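Local atomic coordinates of protein (endonuclease) (Salmonella typhimurium, PDB entry 1BYR), a protein that belongs to the phospholipase D-like (PLD) superfamily of alpha/beta proteins and is named as an endonuclease. Residues T28-A34 / V54-I60; L84-F90 / R144-D150. All blocks are in the same frame, centred on the assembly; numbering follows the deposited sequence.

Interaction 1: residues T28-A34 / V54-I60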
ATOM      1  N   THR A  28     -22.577  -5.861   5.447  1.00 14.27           N
ATOM      2  CA  THR A  28     -22.536  -7.270   5.781  1.00 13.32           C
ATOM      3  C   THR A  28     -21.199  -7.809   6.287  1.00 13.11           C
ATOM      4  O   THR A  28     -21.161  -8.564   7.256  1.00 12.03           O
ATOM      5  CB  THR A  28     -22.979  -8.122   4.586  1.00 15.16           C
ATOM      6  OG1 THR A  28     -22.065  -7.921   3.502  1.00 19.03           O
ATOM      7  CG2 THR A  28     -24.378  -7.725   4.130  1.00 16.33           C
ATOM      8  N   SER A  29     -20.091  -7.447   5.648  1.00 11.27           N
ATOM      9  CA  SER A  29     -18.801  -7.970   6.111  1.00 12.49           C
ATOM     10  C   SER A  29     -17.582  -7.086   5.937  1.00 11.93           C
ATOM     11  O   SER A  29     -17.548  -6.175   5.113  1.00 11.51           O
ATOM     12  CB  SER A  29     -18.509  -9.326   5.450  1.00 11.07           C
ATOM     13  OG  SER A  29     -18.448  -9.199   4.036  1.00 14.07           O
ATOM     14  N   ILE A  30     -16.576  -7.384   6.751  1.00 12.64           N
ATOM     15  CA  ILE A  30     -15.311  -6.692   6.731  1.00 10.37           C
ATOM     16  C   ILE A  30     -14.250  -7.731   7.051  1.00 11.13           C
ATOM     17  O   ILE A  30     -14.336  -8.422   8.062  1.00 12.62           O
ATOM     18  CB  ILE A  30     -15.253  -5.592   7.807  1.00 10.22           C
ATOM     19  CG1 ILE A  30     -16.135  -4.418   7.404  1.00  7.80           C
ATOM     20  CG2 ILE A  30     -13.813  -5.108   7.986  1.00 10.05           C
ATOM     21  CD1 ILE A  30     -15.931  -3.193   8.276  1.00  6.88           C
ATOM     22  N   ARG A  31     -13.263  -7.862   6.168  1.00  9.59           N
ATOM     23  CA  ARG A  31     -12.157  -8.795   6.373  1.00  8.95           C
ATOM     24  C   ARG A  31     -10.946  -7.889   6.277  1.00  8.31           C
ATOM     25  O   ARG A  31     -10.635  -7.402   5.203  1.00  6.58           O
ATOM     26  CB  ARG A  31     -12.125  -9.849   5.257  1.00  9.61           C
ATOM     27  CG  ARG A  31     -13.224 -10.912   5.363  1.00 11.04           C
ATOM     28  CD  ARG A  31     -13.194 -11.613   6.710  1.00 10.61           C
ATOM     29  NE  ARG A  31     -14.253 -12.610   6.838  1.00 11.92           N
ATOM     30  CZ  ARG A  31     -15.371 -12.436   7.539  1.00 10.95           C
ATOM     31  NH1 ARG A  31     -15.593 -11.295   8.184  1.00 10.00           N
ATOM     32  NH2 ARG A  31     -16.266 -13.413   7.599  1.00  9.99           N
ATOM     33  N   MET A  32     -10.291  -7.643   7.407  1.00  7.65           N
ATOM     34  CA  MET A  32      -9.146  -6.739   7.462  1.00  8.03           C
ATOM     35  C   MET A  32      -7.783  -7.374   7.748  1.00  7.68           C
ATOM     36  O   MET A  32      -7.673  -8.331   8.520  1.00  6.72           O
ATOM     37  CB  MET A  32      -9.428  -5.662   8.516  1.00  6.52           C
ATOM     38  CG  MET A  32      -8.372  -4.580   8.651  1.00  7.15           C
ATOM     39  SD  MET A  32      -8.918  -3.446   9.931  1.00  9.57           S
ATOM     40  CE  MET A  32      -7.969  -2.045   9.671  1.00  7.32           C
ATOM     41  N   MET A  33      -6.747  -6.818   7.110  1.00  6.80           N
ATOM     42  CA  MET A  33      -5.362  -7.258   7.273  1.00  6.38           C
ATOM     43  C   MET A  33      -4.615  -5.995   7.662  1.00  8.01           C
ATOM     44  O   MET A  33      -4.797  -4.946   7.039  1.00  8.12           O
ATOM     45  CB  MET A  33      -4.762  -7.762   5.942  1.00  5.46           C
ATOM     46  CG  MET A  33      -5.494  -8.921   5.252  1.00  5.62           C
ATOM     47  SD  MET A  33      -4.643  -9.501   3.744  1.00 11.38           S
ATOM     48  CE  MET A  33      -3.453 -10.645   4.401  1.00  6.36           C
ATOM     49  N   ALA A  34      -3.768  -6.071   8.685  1.00  6.08           N
ATOM     50  CA  ALA A  34      -3.027  -4.899   9.086  1.00  5.92           C
ATOM     51  C   ALA A  34      -1.641  -5.224   9.596  1.00  5.93           C
ATOM     52  O   ALA A  34      -1.391  -6.318  10.083  1.00  6.91           O
ATOM     53  CB  ALA A  34      -3.793  -4.159  10.162  1.00  6.38           C
ATOM     54  N   VAL A  54     -22.459  -5.963  11.292  1.00 13.46           N
ATOM     55  CA  VAL A  54     -21.480  -6.393  10.296  1.00 12.13           C
ATOM     56  C   VAL A  54     -20.550  -7.491  10.804  1.00 11.37           C
ATOM     57  O   VAL A  54     -20.063  -7.436  11.935  1.00 11.44           O
ATOM     58  CB  VAL A  54     -20.625  -5.206   9.810  1.00 12.03           C
ATOM     59  CG1 VAL A  54     -19.504  -5.707   8.899  1.00 13.35           C
ATOM     60  CG2 VAL A  54     -21.508  -4.193   9.078  1.00 11.84           C
ATOM     61  N   ASP A  55     -20.312  -8.484   9.952  1.00 10.76           N
ATOM     62  CA  ASP A  55     -19.436  -9.606  10.280  1.00 11.38           C
ATOM     63  C   ASP A  55     -17.987  -9.154  10.063  1.00 11.24           C
ATOM     64  O   ASP A  55     -17.483  -9.151   8.935  1.00 11.09           O
ATOM     65  CB  ASP A  55     -19.785 -10.803   9.381  1.00 11.95           C
ATOM     66  CG  ASP A  55     -18.813 -11.965   9.518  1.00 14.26           C
ATOM     67  OD1 ASP A  55     -17.941 -11.933  10.410  1.00 14.18           O
ATOM     68  OD2 ASP A  55     -18.921 -12.923   8.727  1.00 12.16           O
ATOM     69  N   VAL A  56     -17.340  -8.739  11.151  1.00 10.88           N
ATOM     70  CA  VAL A  56     -15.956  -8.263  11.113  1.00 10.34           C
ATOM     71  C   VAL A  56     -14.916  -9.261  11.648  1.00 10.88           C
ATOM     72  O   VAL A  56     -15.045  -9.781  12.760  1.00 11.01           O
ATOM     73  CB  VAL A  56     -15.816  -6.933  11.929  1.00 10.57           C
ATOM     74  CG1 VAL A  56     -14.417  -6.338  11.739  1.00  8.72           C
ATOM     75  CG2 VAL A  56     -16.895  -5.923  11.493  1.00  8.61           C
ATOM     76  N   LYS A  57     -13.889  -9.542  10.842  1.00  9.29           N
ATOM     77  CA  LYS A  57     -12.802 -10.433  11.255  1.00  9.60           C
ATOM     78  C   LYS A  57     -11.475  -9.775  10.845  1.00 11.47           C
ATOM     79  O   LYS A  57     -11.340  -9.237   9.735  1.00 11.01           O
ATOM     80  CB  LYS A  57     -12.961 -11.816  10.615  1.00  9.93           C
ATOM     81  CG  LYS A  57     -14.131 -12.614  11.191  1.00 12.47           C
ATOM     82  CD  LYS A  57     -14.083 -14.066  10.768  1.00 14.49           C
ATOM     83  CE  LYS A  57     -15.395 -14.784  11.062  1.00 17.96           C
ATOM     84  NZ  LYS A  57     -15.388 -16.204  10.573  1.00 18.16           N
ATOM     85  N   ILE A  58     -10.494  -9.816  11.743  1.00 10.38           N
ATOM     86  CA  ILE A  58      -9.212  -9.166  11.506  1.00  9.11           C
ATOM     87  C   ILE A  58      -7.965 -10.003  11.805  1.00  8.44           C
ATOM     88  O   ILE A  58      -7.902 -10.703  12.813  1.00  8.67           O
ATOM     89  CB  ILE A  58      -9.147  -7.880  12.367  1.00  7.16           C
ATOM     90  CG1 ILE A  58     -10.457  -7.113  12.222  1.00  7.30           C
ATOM     91  CG2 ILE A  58      -7.948  -7.017  11.979  1.00  8.38           C
ATOM     92  CD1 ILE A  58     -10.583  -5.919  13.150  1.00  5.64           C
ATOM     93  N   VAL A  59      -6.977  -9.951  10.910  1.00  8.67           N
ATOM     94  CA  VAL A  59      -5.709 -10.653  11.129  1.00  9.80           C
ATOM     95  C   VAL A  59      -4.616  -9.616  10.996  1.00  9.42           C
ATOM     96  O   VAL A  59      -4.533  -8.921   9.980  1.00  9.91           O
ATOM     97  CB  VAL A  59      -5.443 -11.768  10.093  1.00 10.68           C
ATOM     98  CG1 VAL A  59      -6.262 -12.978  10.446  1.00 16.74           C
ATOM     99  CG2 VAL A  59      -5.753 -11.280   8.695  1.00  9.74           C
ATOM    100  N   ILE A  60      -3.795  -9.489  12.033  1.00  6.89           N
ATOM    101  CA  ILE A  60      -2.723  -8.506  12.018  1.00  6.57           C
ATOM    102  C   ILE A  60      -1.353  -9.121  12.251  1.00  7.71           C
ATOM    103  O   ILE A  60      -1.236 -10.249  12.725  1.00  5.80           O
ATOM    104  CB  ILE A  60      -2.970  -7.435  13.098  1.00  5.86           C
ATOM    105  CG1 ILE A  60      -2.728  -8.026  14.493  1.00  5.26           C
ATOM    106  CG2 ILE A  60      -4.403  -6.938  12.995  1.00  6.84           C
ATOM    107  CD1 ILE A  60      -3.069  -7.064  15.652  1.00  2.00           C
TER
HETATM  108  O   HOH W   1     -15.939 -16.760   7.669  1.00 35.83           O
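Arg31 and Asp55 join two parallel neighbours of the central sheet, strands 29-34 and 55-60, the beta strands of a beta-alpha-beta crossover whose helix 40-51 covers one side. Arg31 NH2 forms the salt bridge with Asp55 OD2 at 2.9 Å, the oxygen lying near the guanidinium plane while the nitrogen stands above the carboxylate plane; the two flat groups are turned 67° apart. The arginine chain, bent at chi2 (-56°), doubles back along the sheet, which lets NH1 also donate to Ile30 O at 3.1 Å and, weakly, to Asp55 O. Ile30 O is thereby gripped twice, its other donor being Lys57 N. The Lys57 chain runs alongside Arg31, with its CD 3.8 Å over the centre of the guanidinium, and a water accepts from Lys57 NZ and weakly from Arg31 NH2, bridging two like charges. Trp141 of helix 131-146 adds a cation-pi contact to Arg31.

Beneath these groups the backbones are almost exactly parallel, their axes 4° apart, and a ladder of bonds runs from Asp55 N to Thr28 O through to Ala34 N and Val59 O. On the face towards helix 40-51, Ile30 lies beside Val56 and Met32 beside Ile58. The extended Met32 chain leads away from Ile58 and packs on Ile42 and Leu46, leaving CB 4.0 Å from Ile58 CG2.

Interaction 2: residues L84-F90 / R144-D150; sequences LRTDSNF and RWNQGRD
Thr86 and Arg149 form a hydrogen-bonded antiparallel pair, with Thr86 N to Arg149 O at 2.9 Å and Arg149 N to Thr86 O at 2.7 Å, and Arg85 faces Asp150 in the adjoining non-hydrogen-bonded pair. Arg85 stretches out from CG to NE across the indole of Trp145: CD sits 3.6 Å from the centroid of the six-membered ring, almost on its normal, and the guanidinium stacks over the five-membered ring with planes 11° apart. Its rim is held as well. NE points straight at Asp150 OD1 (3.0 Å, 176°) in a salt bridge, and NH1 donates to Trp145 O, which takes Gly148 N from the opposite face of its carbonyl. After helix 131-146 the chain turns, and strand 149-150, outermost in the sheet of this chain, lies antiparallel to strand 84-87. At the end of strand 84-87, Asp87 OD1 accepts from Asn89 N in an Asx turn, while OD2 accepts from Gln93 NE2. Phe90 CZ lies 3.4 Å above one face of the Arg144 guanidinium, whose polar end turns to Ser121 and Glu12 of the second subunit.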
ATOM      1  N   LEU A  84     -10.350 -11.643  16.254  1.00  8.51           N
ATOM      2  CA  LEU A  84      -9.056 -11.097  15.885  1.00  8.89           C
ATOM      3  C   LEU A  84      -7.901 -12.078  16.075  1.00  8.91           C
ATOM      4  O   LEU A  84      -7.857 -12.832  17.050  1.00 10.00           O
ATOM      5  CB  LEU A  84      -8.814  -9.825  16.701  1.00  8.07           C
ATOM      6  CG  LEU A  84      -7.419  -9.209  16.739  1.00  7.77           C
ATOM      7  CD1 LEU A  84      -7.190  -8.384  15.465  1.00  6.26           C
ATOM      8  CD2 LEU A  84      -7.292  -8.334  17.988  1.00  5.18           C
ATOM      9  N   ARG A  85      -6.966 -12.073  15.123  1.00  9.47           N
ATOM     10  CA  ARG A  85      -5.799 -12.944  15.180  1.00  9.12           C
ATOM     11  C   ARG A  85      -4.489 -12.235  14.852  1.00  8.23           C
ATOM     12  O   ARG A  85      -4.447 -11.292  14.059  1.00  5.11           O
ATOM     13  CB  ARG A  85      -5.946 -14.125  14.201  1.00  8.88           C
ATOM     14  CG  ARG A  85      -7.042 -15.115  14.532  1.00 11.54           C
ATOM     15  CD  ARG A  85      -6.938 -16.385  13.680  1.00 13.33           C
ATOM     16  NE  ARG A  85      -7.807 -17.432  14.203  1.00 13.26           N
ATOM     17  CZ  ARG A  85      -8.149 -18.526  13.535  1.00 18.36           C
ATOM     18  NH1 ARG A  85      -7.700 -18.737  12.298  1.00 17.70           N
ATOM     19  NH2 ARG A  85      -8.950 -19.420  14.107  1.00 19.06           N
ATOM     20  N   THR A  86      -3.413 -12.698  15.487  1.00  6.92           N
ATOM     21  CA  THR A  86      -2.088 -12.185  15.212  1.00  8.59           C
ATOM     22  C   THR A  86      -1.424 -13.251  14.336  1.00 10.39           C
ATOM     23  O   THR A  86      -1.673 -14.445  14.505  1.00 11.12           O
ATOM     24  CB  THR A  86      -1.273 -11.958  16.499  1.00  8.76           C
ATOM     25  OG1 THR A  86      -1.237 -13.159  17.269  1.00  9.95           O
ATOM     26  CG2 THR A  86      -1.891 -10.856  17.319  1.00 11.71           C
ATOM     27  N   ASP A  87      -0.590 -12.827  13.390  1.00 10.06           N
ATOM     28  CA  ASP A  87       0.070 -13.760  12.475  1.00 11.20           C
ATOM     29  C   ASP A  87       1.562 -13.491  12.483  1.00 12.14           C
ATOM     30  O   ASP A  87       2.000 -12.363  12.248  1.00 12.26           O
ATOM     31  CB  ASP A  87      -0.513 -13.565  11.068  1.00 10.83           C
ATOM     32  CG  ASP A  87       0.198 -14.387   9.998  1.00 13.20           C
ATOM     33  OD1 ASP A  87       0.950 -15.321  10.326  1.00 11.16           O
ATOM     34  OD2 ASP A  87      -0.016 -14.090   8.803  1.00 11.58           O
ATOM     35  N   SER A  88       2.347 -14.523  12.781  1.00 12.74           N
ATOM     36  CA  SER A  88       3.794 -14.385  12.835  1.00 12.88           C
ATOM     37  C   SER A  88       4.499 -15.298  11.847  1.00 13.04           C
ATOM     38  O   SER A  88       5.706 -15.471  11.918  1.00 12.86           O
ATOM     39  CB  SER A  88       4.289 -14.725  14.243  1.00 14.89           C
ATOM     40  OG  SER A  88       3.976 -16.073  14.564  1.00 16.32           O
ATOM     41  N   ASN A  89       3.741 -15.892  10.939  1.00 13.83           N
ATOM     42  CA  ASN A  89       4.325 -16.803   9.971  1.00 14.36           C
ATOM     43  C   ASN A  89       5.122 -16.128   8.860  1.00 14.43           C
ATOM     44  O   ASN A  89       5.723 -16.797   8.027  1.00 13.91           O
ATOM     45  CB  ASN A  89       3.239 -17.700   9.388  1.00 18.36           C
ATOM     46  CG  ASN A  89       2.851 -18.815  10.349  1.00 25.33           C
ATOM     47  OD1 ASN A  89       3.643 -19.205  11.221  1.00 25.59           O
ATOM     48  ND2 ASN A  89       1.639 -19.330  10.212  1.00 26.21           N
ATOM     49  N   PHE A  90       5.139 -14.800   8.878  1.00 11.73           N
ATOM     50  CA  PHE A  90       5.865 -14.024   7.885  1.00 11.70           C
ATOM     51  C   PHE A  90       6.791 -13.032   8.596  1.00 11.14           C
ATOM     52  O   PHE A  90       6.439 -12.499   9.657  1.00  9.15           O
ATOM     53  CB  PHE A  90       4.879 -13.255   6.987  1.00 12.07           C
ATOM     54  CG  PHE A  90       3.895 -14.136   6.239  1.00 12.06           C
ATOM     55  CD1 PHE A  90       2.671 -14.482   6.808  1.00 10.62           C
ATOM     56  CD2 PHE A  90       4.183 -14.591   4.958  1.00  9.97           C
ATOM     57  CE1 PHE A  90       1.753 -15.261   6.119  1.00  7.42           C
ATOM     58  CE2 PHE A  90       3.267 -15.371   4.268  1.00 10.43           C
ATOM     59  CZ  PHE A  90       2.043 -15.704   4.857  1.00  8.03           C
ATOM     60  N   ARG A 144      -3.854 -15.997   5.399  1.00  6.52           N
ATOM     61  CA  ARG A 144      -3.139 -15.389   6.518  1.00  4.19           C
ATOM     62  C   ARG A 144      -3.895 -15.613   7.822  1.00  6.28           C
ATOM     63  O   ARG A 144      -3.294 -15.889   8.847  1.00  7.08           O
ATOM     64  CB  ARG A 144      -2.964 -13.890   6.271  1.00  4.70           C
ATOM     65  CG  ARG A 144      -1.731 -13.504   5.402  1.00  5.06           C
ATOM     66  CD  ARG A 144      -1.487 -14.451   4.219  1.00  4.21           C
ATOM     67  NE  ARG A 144      -0.473 -13.917   3.300  1.00  4.85           N
ATOM     68  CZ  ARG A 144      -0.064 -14.520   2.183  1.00  6.00           C
ATOM     69  NH1 ARG A 144      -0.570 -15.693   1.830  1.00  2.00           N
ATOM     70  NH2 ARG A 144       0.828 -13.925   1.395  1.00  3.85           N
ATOM     71  N   TRP A 145      -5.219 -15.494   7.779  1.00  7.20           N
ATOM     72  CA  TRP A 145      -6.056 -15.719   8.963  1.00  9.81           C
ATOM     73  C   TRP A 145      -5.904 -17.157   9.479  1.00  9.62           C
ATOM     74  O   TRP A 145      -5.696 -17.392  10.673  1.00  8.94           O
ATOM     75  CB  TRP A 145      -7.525 -15.440   8.615  1.00  8.80           C
ATOM     76  CG  TRP A 145      -8.521 -15.942   9.623  1.00 11.28           C
ATOM     77  CD1 TRP A 145      -9.180 -17.144   9.598  1.00 13.40           C
ATOM     78  CD2 TRP A 145      -9.001 -15.253  10.785  1.00 10.36           C
ATOM     79  NE1 TRP A 145     -10.031 -17.239  10.666  1.00 13.61           N
ATOM     80  CE2 TRP A 145      -9.939 -16.094  11.412  1.00 12.69           C
ATOM     81  CE3 TRP A 145      -8.724 -14.006  11.352  1.00  9.65           C
ATOM     82  CZ2 TRP A 145     -10.609 -15.726  12.587  1.00 11.86           C
ATOM     83  CZ3 TRP A 145      -9.392 -13.643  12.522  1.00 12.20           C
ATOM     84  CH2 TRP A 145     -10.321 -14.498  13.124  1.00 11.92           C
ATOM     85  N   ASN A 146      -5.985 -18.113   8.562  1.00 12.13           N
ATOM     86  CA  ASN A 146      -5.876 -19.525   8.907  1.00 14.60           C
ATOM     87  C   ASN A 146      -4.622 -19.925   9.671  1.00 16.31           C
ATOM     88  O   ASN A 146      -4.620 -20.947  10.351  1.00 19.11           O
ATOM     89  CB  ASN A 146      -6.017 -20.381   7.645  1.00 14.55           C
ATOM     90  CG  ASN A 146      -7.439 -20.353   7.092  1.00 16.86           C
ATOM     91  OD1 ASN A 146      -8.354 -19.877   7.752  1.00 15.64           O
ATOM     92  ND2 ASN A 146      -7.613 -20.865   5.885  1.00 18.07           N
ATOM     93  N   GLN A 147      -3.555 -19.140   9.578  1.00 15.38           N
ATOM     94  CA  GLN A 147      -2.351 -19.488  10.319  1.00 16.59           C
ATOM     95  C   GLN A 147      -2.077 -18.480  11.424  1.00 16.93           C
ATOM     96  O   GLN A 147      -0.932 -18.317  11.873  1.00 16.57           O
ATOM     97  CB  GLN A 147      -1.145 -19.577   9.385  1.00 18.72           C
ATOM     98  CG  GLN A 147      -0.900 -18.360   8.558  1.00 16.64           C
ATOM     99  CD  GLN A 147      -0.034 -18.675   7.375  1.00 20.03           C
ATOM    100  OE1 GLN A 147       1.060 -19.228   7.511  1.00 20.25           O
ATOM    101  NE2 GLN A 147      -0.507 -18.333   6.196  1.00 20.80           N
ATOM    102  N   GLY A 148      -3.134 -17.799  11.855  1.00 14.59           N
ATOM    103  CA  GLY A 148      -3.002 -16.815  12.911  1.00 14.79           C
ATOM    104  C   GLY A 148      -3.364 -17.390  14.264  1.00 15.48           C
ATOM    105  O   GLY A 148      -3.889 -18.509  14.361  1.00 14.55           O
ATOM    106  N   ARG A 149      -3.090 -16.622  15.314  1.00 14.68           N
ATOM    107  CA  ARG A 149      -3.376 -17.030  16.689  1.00 16.14           C
ATOM    108  C   ARG A 149      -4.472 -16.122  17.245  1.00 13.78           C
ATOM    109  O   ARG A 149      -4.372 -14.904  17.172  1.00 14.00           O
ATOM    110  CB  ARG A 149      -2.107 -16.879  17.541  1.00 19.59           C
ATOM    111  CG  ARG A 149      -1.929 -17.913  18.643  1.00 25.40           C
ATOM    112  CD  ARG A 149      -0.451 -18.251  18.797  1.00 31.05           C
ATOM    113  NE  ARG A 149      -0.100 -19.533  18.180  1.00 34.35           N
ATOM    114  CZ  ARG A 149       1.147 -19.967  17.995  1.00 34.30           C
ATOM    115  NH1 ARG A 149       2.171 -19.219  18.365  1.00 34.46           N
ATOM    116  NH2 ARG A 149       1.367 -21.151  17.435  1.00 33.76           N
ATOM    117  N   ASP A 150      -5.525 -16.716  17.784  1.00 14.48           N
ATOM    118  CA  ASP A 150      -6.623 -15.933  18.348  1.00 12.81           C
ATOM    119  C   ASP A 150      -6.135 -14.963  19.408  1.00 13.62           C
ATOM    120  O   ASP A 150      -5.256 -15.288  20.199  1.00 12.77           O
ATOM    121  CB  ASP A 150      -7.638 -16.845  19.035  1.00 14.78           C
ATOM    122  CG  ASP A 150      -8.626 -17.467  18.078  1.00 17.10           C
ATOM    123  OD1 ASP A 150      -8.812 -16.961  16.952  1.00 16.61           O
ATOM    124  OD2 ASP A 150      -9.232 -18.486  18.464  1.00 18.87           O
TER
HETATM  125  O   HOH W   2     -11.144 -19.264  15.997  1.00 21.01           O
HETATM  126  O   HOH W   3      -2.715 -13.652  19.564  1.00 13.51           O
HETATM  127  O   HOH W   4       0.661 -16.951  13.507  1.00  7.89           O

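The two contacts lie in series along the chain, interaction 1 closing before interaction 2 opens, with their centres about 13 Å apart. They share one mixed sheet, where strands 29-34, 55-61, 84-87 and 149-150 follow in that order, so interaction 1 belongs to its interior and interaction 2 to its edge. Strand 55-61 makes the join: Ile60 N lies 2.8 Å from Arg85 O and Ile60 O 2.7 Å from Asp87 N, both probable hydrogen bonds. Helix 131-146 also spans both, stacking Trp141 on Trp145 beneath the side chains of Arg31 and Arg85. Interaction 2 ties helix 131-146 and strand 149-150 to strand 84-87, and its Phe90 and Arg144 end also meets the second subunit.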